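Local coordinates for protein PA1221 (Pseudomonas aeruginosa, PDB 4DG8) that belongs to the ANL superfamily of AMP-binding enzymes, binds adenosine monophosphate and also carries a phosphopantetheine attachment region, at residues L328-I333 against Q409-F414; H304-Y309 against T318-V323; E356-G361 against R403-E408; L259-F264 against L281-D286. All blocks are in the same frame, centred on the assembly; numbering follows the deposited sequence.

Interaction 1 (L328-I333 against Q409-F414); sequences LEEDDI and QGRLRF. With AMP (adenosine monophosphate), chain B.
The guanidinium of Arg413 meets two acids of 328-333, Glu330 and Asp332, at its edge. Glu330 OE1 lies in its plane there, and so does CG of Asp332. The Arg411 guanidinium has water 1 in plane at its edge and Gln409 NE2 over one face, offset toward the rim. The Phe414 ring turns one face to the C2 and N3 atoms of the adenine, with AMP C2 over its centre and 3.6 Å above its plane.

Arg413 grips Asp332 side-on with two nitrogens. Its NE gives an almost straight bond of 2.8 Å (178°) to Asp332 OD2, on the syn side. Its NH2 reaches Asp332 OD1 at 3.0 Å, from above the carboxylate plane. The same NH2 also bonds Glu330 OE1, weakly, at 3.2 Å. There the carboxylate stands nearly perpendicular to the guanidinium (87° between planes). Glu330, Asp332 and Arg413 thus form a salt-bridge network. It ties the loop before strand 337-338 to strand 412-416 of the antiparallel sheet, in a protein of the ANL superfamily.

Asp407 OD2 makes salt bridges with NH1 of Arg413 and NE of Arg411, and so joins the two guanidiniums. Asp327 takes Arg411 NH1. Water 1 donates to Glu330 OE2 and accepts from Arg411 NH2 at 2.8 Å, bridging two groups not in direct contact. Water 2 donates to Asp332 OD2 and to Ile333 O. It accepts from Phe414 N at 2.9 Å, linking the network to the residue whose ring covers the C2 end of the adenine.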
# COMPACT_ATOMS: atom_id res chain seq x y z
N LEU A 328 -13.81 14.33 17.19
CA LEU A 328 -13.19 13.71 18.36
C LEU A 328 -14.23 13.28 19.38
O LEU A 328 -13.91 12.60 20.36
CB LEU A 328 -12.19 14.65 19.00
CG LEU A 328 -11.08 15.16 18.09
CD1 LEU A 328 -10.21 16.13 18.86
CD2 LEU A 328 -10.26 14.01 17.52
N GLU A 329 -15.48 13.67 19.14
CA GLU A 329 -16.58 13.30 20.01
C GLU A 329 -17.35 12.08 19.50
O GLU A 329 -18.30 11.66 20.14
CB GLU A 329 -17.55 14.46 20.17
CG GLU A 329 -16.93 15.71 20.72
CD GLU A 329 -16.20 15.45 22.03
OE1 GLU A 329 -16.79 14.83 22.94
OE2 GLU A 329 -15.02 15.86 22.13
N GLU A 330 -16.96 11.53 18.35
CA GLU A 330 -17.73 10.44 17.76
C GLU A 330 -17.17 9.07 18.11
O GLU A 330 -16.05 8.97 18.63
CB GLU A 330 -17.74 10.59 16.22
CG GLU A 330 -18.17 11.98 15.71
CD GLU A 330 -19.66 12.06 15.37
OE1 GLU A 330 -20.38 11.06 15.56
OE2 GLU A 330 -20.10 13.13 14.90
N ASP A 331 -17.91 8.01 17.76
CA ASP A 331 -17.51 6.63 18.06
C ASP A 331 -16.49 6.18 17.03
O ASP A 331 -15.78 5.20 17.24
CB ASP A 331 -18.71 5.68 17.99
CG ASP A 331 -19.58 5.68 19.25
OD1 ASP A 331 -19.36 6.51 20.16
OD2 ASP A 331 -20.50 4.84 19.31
N ASP A 332 -16.44 6.87 15.89
CA ASP A 332 -15.50 6.54 14.82
C ASP A 332 -15.15 7.81 14.06
O ASP A 332 -15.98 8.70 13.97
CB ASP A 332 -16.14 5.55 13.83
CG ASP A 332 -17.37 6.14 13.12
OD1 ASP A 332 -18.44 6.21 13.76
OD2 ASP A 332 -17.26 6.55 11.94
N ILE A 333 -13.94 7.88 13.50
CA ILE A 333 -13.57 8.99 12.63
C ILE A 333 -14.11 8.72 11.23
O ILE A 333 -13.83 7.66 10.67
CB ILE A 333 -12.03 9.12 12.49
CG1 ILE A 333 -11.36 9.20 13.87
CG2 ILE A 333 -11.66 10.31 11.60
CD1 ILE A 333 -11.83 10.38 14.72
N GLN A 409 -24.01 14.49 7.46
CA GLN A 409 -23.24 15.41 6.61
C GLN A 409 -22.87 14.84 5.25
O GLN A 409 -22.11 15.46 4.50
CB GLN A 409 -21.98 15.89 7.33
CG GLN A 409 -22.25 16.79 8.50
CD GLN A 409 -20.98 17.18 9.23
OE1 GLN A 409 -20.10 17.83 8.66
NE2 GLN A 409 -20.88 16.76 10.48
N GLY A 410 -23.37 13.66 4.92
CA GLY A 410 -22.99 13.03 3.67
C GLY A 410 -21.55 12.54 3.66
O GLY A 410 -20.95 12.36 2.60
N ARG A 411 -21.00 12.33 4.86
CA ARG A 411 -19.67 11.72 4.98
C ARG A 411 -19.83 10.22 5.20
O ARG A 411 -20.79 9.78 5.83
CB ARG A 411 -18.90 12.32 6.16
CG ARG A 411 -18.82 13.83 6.18
CD ARG A 411 -18.14 14.33 7.45
NE ARG A 411 -18.85 13.94 8.67
CZ ARG A 411 -18.54 14.40 9.89
NH1 ARG A 411 -17.55 15.26 10.04
NH2 ARG A 411 -19.24 14.00 10.94
N LEU A 412 -18.90 9.43 4.67
CA LEU A 412 -18.95 7.99 4.89
C LEU A 412 -18.37 7.58 6.24
O LEU A 412 -17.36 8.12 6.70
CB LEU A 412 -18.28 7.23 3.75
CG LEU A 412 -19.07 7.17 2.44
CD1 LEU A 412 -18.19 6.67 1.31
CD2 LEU A 412 -20.31 6.29 2.58
N ARG A 413 -19.04 6.63 6.87
CA ARG A 413 -18.65 6.09 8.16
C ARG A 413 -18.41 4.58 7.98
O ARG A 413 -19.34 3.83 7.68
CB ARG A 413 -19.77 6.35 9.17
CG ARG A 413 -20.22 7.82 9.16
CD ARG A 413 -19.11 8.75 9.67
NE ARG A 413 -18.96 8.57 11.11
CZ ARG A 413 -19.55 9.31 12.04
NH1 ARG A 413 -20.32 10.34 11.70
NH2 ARG A 413 -19.36 9.03 13.31
N PHE A 414 -17.15 4.16 8.13
CA PHE A 414 -16.77 2.77 7.86
C PHE A 414 -17.37 1.79 8.88
O PHE A 414 -17.28 2.00 10.09
CB PHE A 414 -15.26 2.64 7.82
CG PHE A 414 -14.77 1.27 7.46
CD1 PHE A 414 -14.50 0.94 6.13
CD2 PHE A 414 -14.58 0.31 8.44
CE1 PHE A 414 -14.05 -0.32 5.80
CE2 PHE A 414 -14.12 -0.95 8.11
CZ PHE A 414 -13.86 -1.27 6.79
P AMP B . -5.12 -2.37 1.13
O1P AMP B . -4.00 -3.33 1.50
O2P AMP B . -4.81 -0.88 1.10
O3P AMP B . -5.66 -2.83 -0.21
O5' AMP B . -6.37 -2.63 2.07
C5' AMP B . -7.62 -2.04 1.78
C4' AMP B . -8.65 -2.37 2.83
O4' AMP B . -8.18 -1.94 4.14
C3' AMP B . -9.99 -1.68 2.67
O3' AMP B . -10.83 -2.32 1.72
C2' AMP B . -10.54 -1.70 4.09
O2' AMP B . -11.07 -2.98 4.40
C1' AMP B . -9.27 -1.48 4.91
N9 AMP B . -9.06 -0.05 5.23
C8 AMP B . -8.18 0.76 4.59
N7 AMP B . -8.19 2.02 5.09
C5 AMP B . -9.10 2.05 6.07
C6 AMP B . -9.62 3.08 7.02
N6 AMP B . -9.16 4.34 7.00
N1 AMP B . -10.57 2.71 7.91
C2 AMP B . -11.03 1.44 7.93
N3 AMP B . -10.61 0.46 7.11
C4 AMP B . -9.66 0.69 6.17
O HOH W 1 -18.42 15.08 13.40
O HOH W 2 -15.71 5.73 10.06

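Interaction 2 (H304-Y309 against T318-V323); sequences HLVNGY and TCCHVV. With AMP (adenosine monophosphate), chain B.
Tyr309 and Thr318 lie side by side and point the same way, with Thr318 CB 3.9 Å from Tyr309 CE2. Cys319 CB comes close to CD2 of the same ring. At its other edge the ring meets the adenine: Tyr309 CD1 is 3.8 Å from AMP C5. Tyr309 OH bonds Asp402.

Asn307, on the same sheet face, has CG anti to the backbone N (chi1 -176°). Its OD1 accepts from AMP N6 at 2.8 Å, and Gly308 O takes a second bond from N6. Asn307 ND2 donates to Pro334 O. His321 also projects on this face and bonds Asp327 through NE2.

Val306, Cys320 and Val322 occupy the other face. Val306 CG1 packs on Cys320 CB at 3.7 Å, and Cys320 SG lies 3.9 Å from Gly308 CA.

The backbones form a beta hairpin with a classic beta bulge. Tyr309 O accepts from both Thr318 N (2.6 Å) and Cys319 N, so two residues face one.

Leu305 and Val323 pack against helix 290-299. Strand 280-284 runs parallel beside 304-309, and strand 337-338 pairs antiparallel with 319-322.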
# COMPACT_ATOMS: atom_id res chain seq x y z
N HIS A 304 -2.65 18.88 10.85
CA HIS A 304 -3.72 18.42 9.97
C HIS A 304 -3.60 16.90 9.84
O HIS A 304 -2.64 16.38 9.28
CB HIS A 304 -3.66 19.14 8.61
CG HIS A 304 -4.10 20.57 8.68
ND1 HIS A 304 -3.22 21.61 8.91
CD2 HIS A 304 -5.32 21.14 8.56
CE1 HIS A 304 -3.88 22.75 8.92
NE2 HIS A 304 -5.16 22.49 8.71
N LEU A 305 -4.59 16.22 10.40
CA LEU A 305 -4.69 14.78 10.38
C LEU A 305 -5.75 14.32 9.38
O LEU A 305 -6.87 14.83 9.36
CB LEU A 305 -5.03 14.29 11.78
CG LEU A 305 -4.98 12.78 12.02
CD1 LEU A 305 -3.63 12.23 11.69
CD2 LEU A 305 -5.33 12.49 13.49
N VAL A 306 -5.40 13.35 8.54
CA VAL A 306 -6.32 12.83 7.53
C VAL A 306 -6.56 11.33 7.70
O VAL A 306 -5.60 10.55 7.77
CB VAL A 306 -5.76 13.07 6.13
CG1 VAL A 306 -6.75 12.62 5.05
CG2 VAL A 306 -5.38 14.54 5.96
N ASN A 307 -7.82 10.92 7.73
CA ASN A 307 -8.15 9.50 7.72
C ASN A 307 -8.28 9.12 6.25
O ASN A 307 -9.20 9.57 5.58
CB ASN A 307 -9.47 9.25 8.48
CG ASN A 307 -9.83 7.77 8.60
OD1 ASN A 307 -9.06 6.89 8.20
ND2 ASN A 307 -11.01 7.48 9.18
N GLY A 308 -7.31 8.38 5.72
CA GLY A 308 -7.42 7.85 4.37
C GLY A 308 -7.96 6.42 4.33
O GLY A 308 -7.46 5.55 5.04
N TYR A 309 -8.86 6.16 3.39
CA TYR A 309 -9.46 4.84 3.24
C TYR A 309 -9.41 4.46 1.77
O TYR A 309 -9.67 5.30 0.91
CB TYR A 309 -10.93 4.83 3.68
CG TYR A 309 -11.72 3.79 2.90
CD1 TYR A 309 -11.72 2.46 3.29
CD2 TYR A 309 -12.41 4.13 1.73
CE1 TYR A 309 -12.41 1.51 2.58
CE2 TYR A 309 -13.10 3.18 1.00
CZ TYR A 309 -13.09 1.85 1.44
OH TYR A 309 -13.75 0.86 0.74
N THR A 318 -9.43 5.99 -1.63
CA THR A 318 -10.74 6.10 -2.26
C THR A 318 -11.44 7.30 -1.61
O THR A 318 -11.91 8.19 -2.30
CB THR A 318 -11.54 4.79 -2.13
OG1 THR A 318 -10.88 3.77 -2.90
CG2 THR A 318 -12.94 4.98 -2.67
N CYS A 319 -11.56 7.27 -0.29
CA CYS A 319 -12.04 8.44 0.45
C CYS A 319 -10.99 8.95 1.45
O CYS A 319 -10.22 8.17 2.00
CB CYS A 319 -13.32 8.11 1.20
SG CYS A 319 -14.65 7.46 0.18
N CYS A 320 -10.98 10.26 1.67
CA CYS A 320 -10.23 10.83 2.78
C CYS A 320 -11.10 11.79 3.56
O CYS A 320 -12.06 12.35 3.02
CB CYS A 320 -8.98 11.57 2.31
SG CYS A 320 -7.77 10.50 1.56
N HIS A 321 -10.74 11.97 4.82
CA HIS A 321 -11.45 12.91 5.69
C HIS A 321 -10.45 13.71 6.53
O HIS A 321 -9.63 13.13 7.24
CB HIS A 321 -12.43 12.15 6.60
CG HIS A 321 -13.17 13.03 7.56
ND1 HIS A 321 -14.06 14.00 7.15
CD2 HIS A 321 -13.14 13.09 8.92
CE1 HIS A 321 -14.54 14.62 8.21
NE2 HIS A 321 -14.00 14.09 9.29
N VAL A 322 -10.50 15.03 6.44
CA VAL A 322 -9.67 15.84 7.31
C VAL A 322 -10.33 15.88 8.68
O VAL A 322 -11.48 16.30 8.81
CB VAL A 322 -9.46 17.25 6.73
CG1 VAL A 322 -8.88 18.18 7.79
CG2 VAL A 322 -8.55 17.19 5.50
N VAL A 323 -9.62 15.40 9.70
CA VAL A 323 -10.22 15.24 11.02
C VAL A 323 -10.52 16.57 11.69
O VAL A 323 -9.65 17.43 11.76
CB VAL A 323 -9.32 14.40 11.95
CG1 VAL A 323 -9.94 14.37 13.37
CG2 VAL A 323 -9.15 13.00 11.39
P AMP B . -5.12 -2.37 1.13
O1P AMP B . -4.00 -3.33 1.50
O2P AMP B . -4.81 -0.88 1.10
O3P AMP B . -5.66 -2.83 -0.21
O5' AMP B . -6.37 -2.63 2.07
C5' AMP B . -7.62 -2.04 1.78
C4' AMP B . -8.65 -2.37 2.83
O4' AMP B . -8.18 -1.94 4.14
C3' AMP B . -9.99 -1.68 2.67
O3' AMP B . -10.83 -2.32 1.72
C2' AMP B . -10.54 -1.70 4.09
O2' AMP B . -11.07 -2.98 4.40
C1' AMP B . -9.27 -1.48 4.91
N9 AMP B . -9.06 -0.05 5.23
C8 AMP B . -8.18 0.76 4.59
N7 AMP B . -8.19 2.02 5.09
C5 AMP B . -9.10 2.05 6.07
C6 AMP B . -9.62 3.08 7.02
N6 AMP B . -9.16 4.34 7.00
N1 AMP B . -10.57 2.71 7.91
C2 AMP B . -11.03 1.44 7.93
N3 AMP B . -10.61 0.46 7.11
C4 AMP B . -9.66 0.69 6.17
O HOH W 3 -7.29 17.84 11.14

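Interaction 3 (E356-G361 against R403-E408); sequences EPDRAG and RARYDE
Gly361 and Ala404 form an antiparallel hydrogen-bonded pair where strand 361-367 begins beside strand 393-406 in the antiparallel sheet. Gly361 N donates to Ala404 O at 2.9 Å, and Ala404 N returns a bond of 3.0 Å to Gly361 O. Two CA-H...O contacts flank the pair, from Ala360 CA to Ala404 O and from Arg403 CA to Gly361 O.

The loop before the strand is fastened separately. Asp358 N gives a nearly straight bond of 2.8 Å to Tyr406 O. The side chain of Asp358 then makes a salt bridge, with OD1 3.1 Å from Arg405 NH1. Both side chains lie side by side and point the same way, their carboxylate and guanidinium planes 22° apart. Arg405 CG takes the crowded position between the backbone N and the carbonyl carbon (chi1 73°), and the chain runs extended from CG to NE. Arg405 NH2 has a second, weak and long ion pair with Asp332.

Water 4 links the loop to the strand. It donates to Glu356 O at 2.7 Å and accepts from Arg359 N and Tyr406 N. Glu356 O also lies near the plane of the Tyr406 ring, at its edge. Tyr406 CB rests against Pro357 CA at 3.9 Å.

Further out, Arg359 NH1 bridges to Glu356 OE1, and its NH2 to Asp348. These pairs link the loop to itself and to Asp348, just after strand 342-347. At the other end, Arg403 NH2 comes 3.5 Å from Ala360 CB.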
# COMPACT_ATOMS: atom_id res chain seq x y z
N GLU A 356 -29.72 7.90 1.51
CA GLU A 356 -30.00 8.47 2.82
C GLU A 356 -28.96 8.06 3.87
O GLU A 356 -28.26 7.06 3.68
CB GLU A 356 -31.39 8.05 3.28
CG GLU A 356 -31.49 6.58 3.57
CD GLU A 356 -32.67 5.95 2.86
OE1 GLU A 356 -32.54 5.63 1.65
OE2 GLU A 356 -33.73 5.77 3.51
N PRO A 357 -28.87 8.83 4.97
CA PRO A 357 -27.94 8.57 6.08
C PRO A 357 -28.30 7.33 6.89
O PRO A 357 -29.42 6.82 6.80
CB PRO A 357 -28.10 9.82 6.95
CG PRO A 357 -29.46 10.31 6.66
CD PRO A 357 -29.68 10.04 5.20
N ASP A 358 -27.35 6.85 7.69
CA ASP A 358 -27.59 5.78 8.65
C ASP A 358 -28.34 4.60 8.04
O ASP A 358 -29.24 4.03 8.66
CB ASP A 358 -28.37 6.30 9.86
CG ASP A 358 -27.83 7.61 10.39
OD1 ASP A 358 -26.69 7.63 10.91
OD2 ASP A 358 -28.54 8.63 10.28
N ARG A 359 -27.97 4.25 6.81
CA ARG A 359 -28.45 3.03 6.18
C ARG A 359 -27.23 2.35 5.55
O ARG A 359 -26.62 2.90 4.63
CB ARG A 359 -29.50 3.36 5.12
CG ARG A 359 -30.30 2.16 4.63
CD ARG A 359 -31.30 2.55 3.55
NE ARG A 359 -31.53 1.45 2.62
CZ ARG A 359 -31.70 1.60 1.31
NH1 ARG A 359 -31.68 2.81 0.77
NH2 ARG A 359 -31.90 0.54 0.54
N ALA A 360 -26.88 1.17 6.06
CA ALA A 360 -25.64 0.50 5.66
C ALA A 360 -25.68 -0.08 4.25
O ALA A 360 -26.69 -0.62 3.81
CB ALA A 360 -25.27 -0.60 6.67
N GLY A 361 -24.55 0.03 3.55
CA GLY A 361 -24.43 -0.51 2.21
C GLY A 361 -22.98 -0.84 1.90
O GLY A 361 -22.10 -0.71 2.76
N ARG A 403 -18.25 -2.27 3.96
CA ARG A 403 -19.58 -1.80 4.35
C ARG A 403 -19.44 -0.53 5.17
O ARG A 403 -18.59 -0.44 6.08
CB ARG A 403 -20.35 -2.86 5.14
CG ARG A 403 -20.64 -4.15 4.36
CD ARG A 403 -21.91 -4.83 4.86
NE ARG A 403 -23.10 -4.06 4.51
CZ ARG A 403 -24.31 -4.25 5.04
NH1 ARG A 403 -24.48 -5.20 5.96
NH2 ARG A 403 -25.34 -3.50 4.66
N ALA A 404 -20.26 0.46 4.83
CA ALA A 404 -20.30 1.73 5.52
C ALA A 404 -21.71 2.33 5.50
O ALA A 404 -22.65 1.70 5.00
CB ALA A 404 -19.30 2.70 4.90
N ARG A 405 -21.83 3.53 6.06
CA ARG A 405 -23.08 4.29 6.10
C ARG A 405 -22.72 5.76 6.00
O ARG A 405 -21.62 6.16 6.39
CB ARG A 405 -23.80 4.06 7.43
CG ARG A 405 -23.10 4.78 8.58
CD ARG A 405 -23.87 4.80 9.88
NE ARG A 405 -22.99 5.25 10.96
CZ ARG A 405 -22.89 6.51 11.40
NH1 ARG A 405 -23.64 7.47 10.86
NH2 ARG A 405 -22.04 6.80 12.38
N TYR A 406 -23.65 6.57 5.49
CA TYR A 406 -23.49 8.02 5.51
C TYR A 406 -23.92 8.56 6.87
O TYR A 406 -24.84 8.02 7.48
CB TYR A 406 -24.35 8.69 4.44
CG TYR A 406 -23.93 8.41 3.02
CD1 TYR A 406 -22.74 8.92 2.50
CD2 TYR A 406 -24.73 7.64 2.18
CE1 TYR A 406 -22.37 8.67 1.19
CE2 TYR A 406 -24.37 7.39 0.88
CZ TYR A 406 -23.18 7.90 0.38
OH TYR A 406 -22.82 7.65 -0.93
N ASP A 407 -23.28 9.63 7.32
CA ASP A 407 -23.82 10.41 8.44
C ASP A 407 -24.66 11.56 7.89
O ASP A 407 -24.84 11.68 6.67
CB ASP A 407 -22.72 10.93 9.37
CG ASP A 407 -21.76 11.90 8.69
OD1 ASP A 407 -22.11 12.47 7.63
OD2 ASP A 407 -20.64 12.07 9.23
N GLU A 408 -25.17 12.40 8.79
CA GLU A 408 -26.04 13.51 8.40
C GLU A 408 -25.34 14.53 7.51
O GLU A 408 -26.00 15.36 6.87
CB GLU A 408 -26.64 14.20 9.63
CG GLU A 408 -25.62 14.95 10.51
CD GLU A 408 -24.67 14.03 11.28
OE1 GLU A 408 -25.14 13.01 11.82
OE2 GLU A 408 -23.46 14.35 11.35
O HOH W 4 -26.19 5.68 4.79

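Interaction 4 (L259-F264 against L281-D286); sequences LTASLF and LLTGGD. With AMP (adenosine monophosphate), chain B.
Leu259 and Leu281 belong to the two parallel strands of a beta-alpha-beta unit, strand 256-260, helix 261-270 and strand 280-284. The second strand runs into the adenosine monophosphate pocket. Leu259 N donates to Leu282 O at 2.9 Å. Thr283 has OG1 anti to the backbone N (chi1 -176°), and this hydroxyl donates to Leu259 O at 2.7 Å. Ala261 N, in the first turn of the helix, reaches Gly284 O at 2.9 Å. Thr260 holds the N-cap position, but its side chain makes no capping bond. Thr260 O accepts from Phe264 N.

Buried side chains pack between the strands and the helix. Leu259 and Leu281 cross at about a right angle, and their CD1 atoms are tight at 3.5 Å. The Phe264 ring turns an edge to Leu281, with Leu281 CD2 in the ring plane, 3.9 Å from Phe264 CE1. Phe264 also rests on helix 290-299.

The end of the second segment lines the adenine. Gly285 N is 3.0 Å from AMP N7, and Asp286 O is 3.2 Å from AMP N1. Gly284 has no side chain, and its CA comes close to AMP N6. Gly285 O bonds Lys423, and Asp286 OD2 forms a salt bridge with Lys458. Asp286 CB touches Ala261 CB at 4.2 Å.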
# COMPACT_ATOMS: atom_id res chain seq x y z
N LEU A 259 1.25 7.20 8.33
CA LEU A 259 1.49 6.22 9.37
C LEU A 259 0.24 5.37 9.47
O LEU A 259 -0.85 5.88 9.77
CB LEU A 259 1.71 6.89 10.72
CG LEU A 259 2.89 7.86 10.80
CD1 LEU A 259 2.84 8.57 12.14
CD2 LEU A 259 4.22 7.13 10.61
N THR A 260 0.40 4.07 9.24
CA THR A 260 -0.72 3.18 9.37
C THR A 260 -1.27 3.22 10.80
O THR A 260 -0.55 3.54 11.76
CB THR A 260 -0.39 1.74 8.94
OG1 THR A 260 -1.62 1.03 8.79
CG2 THR A 260 0.46 1.05 10.01
N ALA A 261 -2.57 2.94 10.92
CA ALA A 261 -3.28 3.09 12.19
C ALA A 261 -2.54 2.51 13.40
O ALA A 261 -2.38 3.19 14.40
CB ALA A 261 -4.66 2.48 12.09
N SER A 262 -2.10 1.26 13.31
CA SER A 262 -1.51 0.63 14.51
C SER A 262 -0.16 1.27 14.85
O SER A 262 0.16 1.44 16.03
CB SER A 262 -1.45 -0.91 14.38
OG SER A 262 -0.62 -1.30 13.31
N LEU A 263 0.58 1.71 13.83
CA LEU A 263 1.84 2.42 14.07
C LEU A 263 1.59 3.80 14.70
O LEU A 263 2.26 4.21 15.66
CB LEU A 263 2.66 2.57 12.78
CG LEU A 263 4.03 3.27 12.92
CD1 LEU A 263 4.91 2.64 14.04
CD2 LEU A 263 4.80 3.32 11.58
N PHE A 264 0.61 4.51 14.14
CA PHE A 264 0.12 5.75 14.72
C PHE A 264 -0.21 5.53 16.20
O PHE A 264 0.30 6.23 17.06
CB PHE A 264 -1.11 6.23 13.93
CG PHE A 264 -1.80 7.43 14.51
CD1 PHE A 264 -1.38 8.72 14.20
CD2 PHE A 264 -2.88 7.27 15.36
CE1 PHE A 264 -2.04 9.82 14.73
CE2 PHE A 264 -3.54 8.36 15.90
CZ PHE A 264 -3.12 9.64 15.57
N LEU A 281 -0.36 14.74 8.58
CA LEU A 281 -0.22 13.33 8.93
C LEU A 281 -1.46 12.60 8.43
O LEU A 281 -2.59 12.94 8.79
CB LEU A 281 -0.08 13.19 10.45
CG LEU A 281 0.04 11.77 11.03
CD1 LEU A 281 1.07 10.92 10.27
CD2 LEU A 281 0.39 11.83 12.51
N LEU A 282 -1.25 11.62 7.56
CA LEU A 282 -2.32 10.77 7.06
C LEU A 282 -2.16 9.40 7.69
O LEU A 282 -1.05 8.89 7.84
CB LEU A 282 -2.30 10.67 5.53
CG LEU A 282 -2.28 12.03 4.83
CD1 LEU A 282 -0.84 12.46 4.57
CD2 LEU A 282 -3.04 11.96 3.54
N THR A 283 -3.28 8.84 8.13
CA THR A 283 -3.30 7.54 8.77
C THR A 283 -4.53 6.78 8.28
O THR A 283 -5.37 7.34 7.58
CB THR A 283 -3.31 7.67 10.31
OG1 THR A 283 -3.24 6.36 10.88
CG2 THR A 283 -4.59 8.36 10.78
N GLY A 284 -4.61 5.49 8.59
CA GLY A 284 -5.67 4.66 8.05
C GLY A 284 -5.22 3.22 7.87
O GLY A 284 -4.34 2.74 8.59
N GLY A 285 -5.85 2.52 6.93
CA GLY A 285 -5.49 1.14 6.68
C GLY A 285 -6.27 0.19 7.55
O GLY A 285 -6.46 -0.97 7.20
N ASP A 286 -6.73 0.69 8.70
CA ASP A 286 -7.65 -0.00 9.59
C ASP A 286 -8.55 1.05 10.21
O ASP A 286 -8.30 2.25 10.07
CB ASP A 286 -6.92 -0.73 10.72
CG ASP A 286 -6.54 -2.14 10.36
OD1 ASP A 286 -7.47 -2.98 10.16
OD2 ASP A 286 -5.33 -2.41 10.29
P AMP B . -5.12 -2.37 1.13
O1P AMP B . -4.00 -3.33 1.50
O2P AMP B . -4.81 -0.88 1.10
O3P AMP B . -5.66 -2.83 -0.21
O5' AMP B . -6.37 -2.63 2.07
C5' AMP B . -7.62 -2.04 1.78
C4' AMP B . -8.65 -2.37 2.83
O4' AMP B . -8.18 -1.94 4.14
C3' AMP B . -9.99 -1.68 2.67
O3' AMP B . -10.83 -2.32 1.72
C2' AMP B . -10.54 -1.70 4.09
O2' AMP B . -11.07 -2.98 4.40
C1' AMP B . -9.27 -1.48 4.91
N9 AMP B . -9.06 -0.05 5.23
C8 AMP B . -8.18 0.76 4.59
N7 AMP B . -8.19 2.02 5.09
C5 AMP B . -9.10 2.05 6.07
C6 AMP B . -9.62 3.08 7.02
N6 AMP B . -9.16 4.34 7.00
N1 AMP B . -10.57 2.71 7.91
C2 AMP B . -11.03 1.44 7.93
N3 AMP B . -10.61 0.46 7.11
C4 AMP B . -9.66 0.69 6.17

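Overall arrangement
From the N terminus, interaction 4 closes first, joining the two strands of a beta-alpha-beta unit. Interaction 2 follows in series and closes a short hairpin. Strands 280-284 and 304-309 are neighbours, so both contacts belong to one mixed sheet. Interaction 1 opens next and spans a long loop, from 328-333 to 409-414. Interaction 3 is nested inside that loop, and none of the four cross. Interactions 1 and 3 meet through the neighbouring strands 393-406 and 412-416 of the antiparallel sheet. Interaction 1 also packs on interaction 2, with Ile333 against Val323, and so connects the two sheets. Interactions 4, 2 and 1 all touch adenosine monophosphate.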